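Local coordinates for protein adenosylmethionine-8-amino-7-oxononanoate aminotransferase (Methanocaldococcus jannaschii, PDB 6ZHK) that probably transfers the amino group of S-adenosylmethionine to 7-keto-8-aminopelargonic acid in biotin biosynthesis, using pyridoxal 5'-phosphate as cofactor, at residues A[26-29]-A[30-33]; A[456-459]-A[460-464]. All coordinates share one frame; numbering follows the deposited sequence.

Contact 1 of 2, residues A[26-29]-A[30-33]; sequences TQMK and EYRE
Met28 and Tyr31 lie side by side and point the same way. The bends of the methionine at chi2 and chi3 bring its methyl CE to 4.0 Å from Tyr31 CD2. The sulfur SD sits 5.0 Å from the ring centroid, oblique to the ring, in a Met-aromatic contact. Thr26 crosses the same side chain at a slant, and its CG2 lies 3.6 Å from Tyr31 CB. Tyr31 OH is hydrogen-bonded to Asp17 OD2.

Gln27 works at the start of the helix. CG anti to the backbone N (chi1 169°) and a bend at chi2 bring OE1 back to the helix start. There it takes the Lys29 N-H at 2.8 Å on a lone pair, in the amide plane. Gln27 O accepts from Tyr31 N at 3.1 Å. NE2 donates to Phe323 O, and OE1 also accepts from Gly325 N, both of the second subunit. With an alanine here, Lys29 N would probably lose its capping acceptor and the interface its two amide bonds.

One turn on, Lys29 NZ reaches Glu33 OE2 at 3.4 Å, a salt bridge whose hydrogen bond is weak. The carboxylate of Glu30 leads away to Lys414 and to Phe327 N of the second subunit. Gln27 makes this a side-chain N-cap of the short helix 28-33, at the dimer interface of this class-III aminotransferase.

Contact 2 of 2, residues A[456-459]-A[460-464]; sequences ALYE and AIKEA
Tyr458 and Lys462 lie side by side, one turn apart, and point the same way. The lysine CD comes obliquely to the phenol ring, 3.6 Å from Tyr458 CE1. Lys462 CG is anti to its own carbonyl carbon (chi1 -74°), which leans the chain back toward the tyrosine. A bend at chi3 then brings NZ down past the rim of the ring, 3.9 Å from Tyr458 OH. Loop residues Glu381 and Leu382 also touch the tyrosine side chain.

The other flat groups are the carboxylates of Glu459 and Glu463. Glu459 OE1 and Glu463 OE2 are 4.2 Å apart, a pair of like charges. Lys426 NZ makes a salt bridge to each of these two oxygens, which probably offsets the repulsion. The Glu463 chain runs back over the preceding turn, with CG 3.1 Å from Glu459 O.

The apolar side is carried by Leu457 and Ile461, which cross at a slant. Leu457 CG and Ile461 CD1 are 4.0 Å apart. Both side chains pack on Ile437 of strand 436-439. Leu457 also meets Val419 and Leu423 of helix 415-425. Ala460 is small and buried, and it touches Lys422 of that helix.

The backbone bonds step regularly from Ala460 N to Ala456 O through to Glu463 N to Glu459 O. Ala464 N still bonds Ala460 O at 2.9 Å, although Ala464 itself has left helical angles. The arrangement is that of an amphipathic helix end, seen in the last turns of helix 447-463: Leu457 and Ile461 face the neighbouring helix and strand, while the carboxylates of Glu459 and Glu463 gather at Lys426.

Along the chain the two contacts stand in series and neither nest nor cross. Contact 1 is local to the start of helix 28-33 and contact 2 to the end of helix 447-463, so neither closes a long loop. Their centres are about 25 Å apart and their nearest atoms about 16 Å, so they do not touch. In contact 1, Tyr31 joins helix 28-33 to Asp17 of helix 10-20. Helix 415-425 relates to both: Lys414, just before it, makes a salt bridge to Glu30 of contact 1, and Lys426, just after it, to Glu459 and Glu463 of contact 2. Contact 1 also packs on the second subunit; contact 2 ties its helix to helix 415-425 and strand 436-439.

Contact 1 of 2, residues A[26-29]-A[30-33]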
loop_
_atom_site.group_PDB
_atom_site.type_symbol
_atom_site.label_atom_id
_atom_site.label_comp_id
_atom_site.label_asym_id
_atom_site.label_seq_id
_atom_site.Cartn_x
_atom_site.Cartn_y
_atom_site.Cartn_z
ATOM N N THR A 26 -1.328 -18.165 1.142
ATOM C CA THR A 26 -1.997 -19.375 0.716
ATOM C C THR A 26 -0.960 -20.346 0.141
ATOM O O THR A 26 -0.170 -19.984 -0.740
ATOM C CB THR A 26 -2.988 -19.038 -0.429
ATOM O OG1 THR A 26 -4.115 -18.235 -0.023
ATOM C CG2 THR A 26 -3.535 -20.288 -1.116
ATOM N N GLN A 27 -1.008 -21.603 0.602
ATOM C CA GLN A 27 -0.145 -22.625 0.032
ATOM C C GLN A 27 -0.794 -23.053 -1.275
ATOM O O GLN A 27 -1.783 -23.792 -1.253
ATOM C CB GLN A 27 0.021 -23.795 1.026
ATOM C CG GLN A 27 0.686 -25.013 0.431
ATOM C CD GLN A 27 1.909 -24.697 -0.396
ATOM O OE1 GLN A 27 1.844 -24.767 -1.613
ATOM N NE2 GLN A 27 3.014 -24.311 0.247
ATOM N N MET A 28 -0.200 -22.652 -2.410
ATOM C CA MET A 28 -0.871 -22.740 -3.697
ATOM C C MET A 28 -1.006 -24.213 -4.122
ATOM O O MET A 28 -1.901 -24.546 -4.890
ATOM C CB MET A 28 -0.079 -21.961 -4.746
ATOM C CG MET A 28 -0.281 -20.391 -4.629
ATOM S SD MET A 28 -2.061 -19.908 -4.540
ATOM C CE MET A 28 -2.491 -20.347 -6.228
ATOM N N LYS A 29 -0.104 -25.066 -3.651
ATOM C CA LYS A 29 -0.242 -26.511 -3.897
ATOM C C LYS A 29 -1.615 -26.974 -3.446
ATOM O O LYS A 29 -2.287 -27.700 -4.163
ATOM C CB LYS A 29 0.918 -27.311 -3.298
ATOM C CG LYS A 29 0.698 -28.829 -3.275
ATOM C CD LYS A 29 1.925 -29.687 -3.451
ATOM C CE LYS A 29 1.553 -31.166 -3.555
ATOM N NZ LYS A 29 0.494 -31.516 -2.560
ATOM N N GLU A 30 -2.016 -26.590 -2.234
ATOM C CA GLU A 30 -3.259 -27.068 -1.668
ATOM C C GLU A 30 -4.450 -26.356 -2.274
ATOM O O GLU A 30 -5.483 -26.971 -2.487
ATOM C CB GLU A 30 -3.232 -26.929 -0.152
ATOM C CG GLU A 30 -2.273 -27.981 0.332
ATOM C CD GLU A 30 -2.343 -28.241 1.814
ATOM O OE1 GLU A 30 -3.184 -27.575 2.495
ATOM O OE2 GLU A 30 -1.555 -29.112 2.265
ATOM N N TYR A 31 -4.299 -25.062 -2.533
ATOM C CA TYR A 31 -5.378 -24.304 -3.129
ATOM C C TYR A 31 -5.711 -24.898 -4.506
ATOM O O TYR A 31 -6.867 -25.011 -4.893
ATOM C CB TYR A 31 -4.910 -22.829 -3.187
ATOM C CG TYR A 31 -5.976 -21.865 -3.652
ATOM C CD1 TYR A 31 -6.866 -21.308 -2.750
ATOM C CD2 TYR A 31 -6.074 -21.493 -4.993
ATOM C CE1 TYR A 31 -7.840 -20.405 -3.154
ATOM C CE2 TYR A 31 -7.095 -20.650 -5.421
ATOM C CZ TYR A 31 -7.958 -20.078 -4.492
ATOM O OH TYR A 31 -8.972 -19.249 -4.911
ATOM N N ARG A 32 -4.682 -25.284 -5.256
ATOM C CA ARG A 32 -4.921 -25.819 -6.583
ATOM C C ARG A 32 -5.624 -27.179 -6.550
ATOM O O ARG A 32 -6.213 -27.561 -7.559
ATOM C CB ARG A 32 -3.623 -26.006 -7.351
ATOM C CG ARG A 32 -3.101 -24.689 -7.893
ATOM C CD ARG A 32 -1.620 -24.955 -8.040
ATOM N NE ARG A 32 -1.329 -24.083 -9.159
ATOM C CZ ARG A 32 -0.193 -24.050 -9.831
ATOM N NH1 ARG A 32 0.777 -24.915 -9.555
ATOM N NH2 ARG A 32 -0.078 -23.170 -10.801
ATOM N N GLU A 33 -5.583 -27.867 -5.403
ATOM C CA GLU A 33 -6.234 -29.167 -5.302
ATOM C C GLU A 33 -7.686 -29.017 -4.878
ATOM O O GLU A 33 -8.457 -29.943 -5.070
ATOM C CB GLU A 33 -5.522 -30.085 -4.323
ATOM C CG GLU A 33 -4.297 -30.705 -4.947
ATOM C CD GLU A 33 -3.298 -31.243 -3.938
ATOM O OE1 GLU A 33 -3.509 -31.074 -2.687
ATOM O OE2 GLU A 33 -2.297 -31.821 -4.399
#

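Contact 2 of 2, residues A[456-459]-A[460-464]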
loop_
_atom_site.group_PDB
_atom_site.type_symbol
_atom_site.label_atom_id
_atom_site.label_comp_id
_atom_site.label_asym_id
_atom_site.label_seq_id
_atom_site.Cartn_x
_atom_site.Cartn_y
_atom_site.Cartn_z
ATOM N N ALA A 456 -24.405 -22.817 14.557
ATOM C CA ALA A 456 -23.688 -23.578 13.536
ATOM C C ALA A 456 -22.249 -23.869 13.964
ATOM O O ALA A 456 -21.683 -24.910 13.591
ATOM C CB ALA A 456 -23.657 -22.800 12.229
ATOM N N LEU A 457 -21.631 -22.940 14.715
ATOM C CA LEU A 457 -20.252 -23.188 15.133
ATOM C C LEU A 457 -20.192 -24.359 16.131
ATOM O O LEU A 457 -19.292 -25.223 16.090
ATOM C CB LEU A 457 -19.674 -21.888 15.717
ATOM C CG LEU A 457 -18.187 -21.893 16.087
ATOM C CD1 LEU A 457 -17.285 -22.289 14.911
ATOM C CD2 LEU A 457 -17.757 -20.559 16.658
ATOM N N TYR A 458 -21.161 -24.364 17.034
ATOM C CA TYR A 458 -21.316 -25.452 18.000
ATOM C C TYR A 458 -21.374 -26.821 17.289
ATOM O O TYR A 458 -20.604 -27.720 17.595
ATOM C CB TYR A 458 -22.537 -25.170 18.885
ATOM C CG TYR A 458 -22.818 -26.224 19.941
ATOM C CD1 TYR A 458 -23.573 -27.368 19.680
ATOM C CD2 TYR A 458 -22.347 -26.047 21.239
ATOM C CE1 TYR A 458 -23.841 -28.300 20.689
ATOM C CE2 TYR A 458 -22.611 -26.960 22.255
ATOM C CZ TYR A 458 -23.349 -28.099 21.978
ATOM O OH TYR A 458 -23.580 -28.966 23.018
ATOM N N GLU A 459 -22.229 -26.958 16.292
ATOM C CA GLU A 459 -22.369 -28.177 15.510
ATOM C C GLU A 459 -21.123 -28.423 14.656
ATOM O O GLU A 459 -20.707 -29.566 14.472
ATOM C CB GLU A 459 -23.494 -28.012 14.487
ATOM C CG GLU A 459 -24.890 -27.904 15.063
ATOM C CD GLU A 459 -25.923 -27.578 13.993
ATOM O OE1 GLU A 459 -25.563 -27.516 12.778
ATOM O OE2 GLU A 459 -27.104 -27.451 14.360
ATOM N N ALA A 460 -20.521 -27.364 14.086
ATOM C CA ALA A 460 -19.388 -27.555 13.192
ATOM C C ALA A 460 -18.204 -28.142 13.960
ATOM O O ALA A 460 -17.462 -28.973 13.419
ATOM C CB ALA A 460 -19.046 -26.220 12.530
ATOM N N ILE A 461 -18.041 -27.671 15.211
ATOM C CA ILE A 461 -16.921 -28.099 16.023
ATOM C C ILE A 461 -17.153 -29.565 16.378
ATOM O O ILE A 461 -16.207 -30.328 16.321
ATOM C CB ILE A 461 -16.749 -27.174 17.233
ATOM C CG1 ILE A 461 -16.250 -25.787 16.774
ATOM C CG2 ILE A 461 -15.812 -27.804 18.249
ATOM C CD1 ILE A 461 -16.210 -24.795 17.945
ATOM N N LYS A 462 -18.421 -29.940 16.622
ATOM C CA LYS A 462 -18.778 -31.327 16.924
ATOM C C LYS A 462 -18.596 -32.251 15.732
ATOM O O LYS A 462 -18.253 -33.404 15.923
ATOM C CB LYS A 462 -20.181 -31.425 17.502
ATOM C CG LYS A 462 -20.216 -30.923 18.930
ATOM C CD LYS A 462 -21.585 -30.893 19.557
ATOM C CE LYS A 462 -22.082 -32.277 19.890
ATOM N NZ LYS A 462 -23.272 -32.173 20.778
ATOM N N GLU A 463 -18.845 -31.739 14.523
ATOM C CA GLU A 463 -18.799 -32.550 13.321
ATOM C C GLU A 463 -17.387 -32.700 12.789
ATOM O O GLU A 463 -17.108 -33.629 12.019
ATOM C CB GLU A 463 -19.605 -31.873 12.211
ATOM C CG GLU A 463 -21.100 -31.856 12.465
ATOM C CD GLU A 463 -21.878 -30.987 11.486
ATOM O OE1 GLU A 463 -21.276 -30.559 10.473
ATOM O OE2 GLU A 463 -23.093 -30.758 11.704
ATOM N N ALA A 464 -16.530 -31.729 13.098
ATOM C CA ALA A 464 -15.173 -31.746 12.559
ATOM C C ALA A 464 -14.407 -32.925 13.153
ATOM O O ALA A 464 -14.712 -33.396 14.245
ATOM C CB ALA A 464 -14.475 -30.425 12.850
#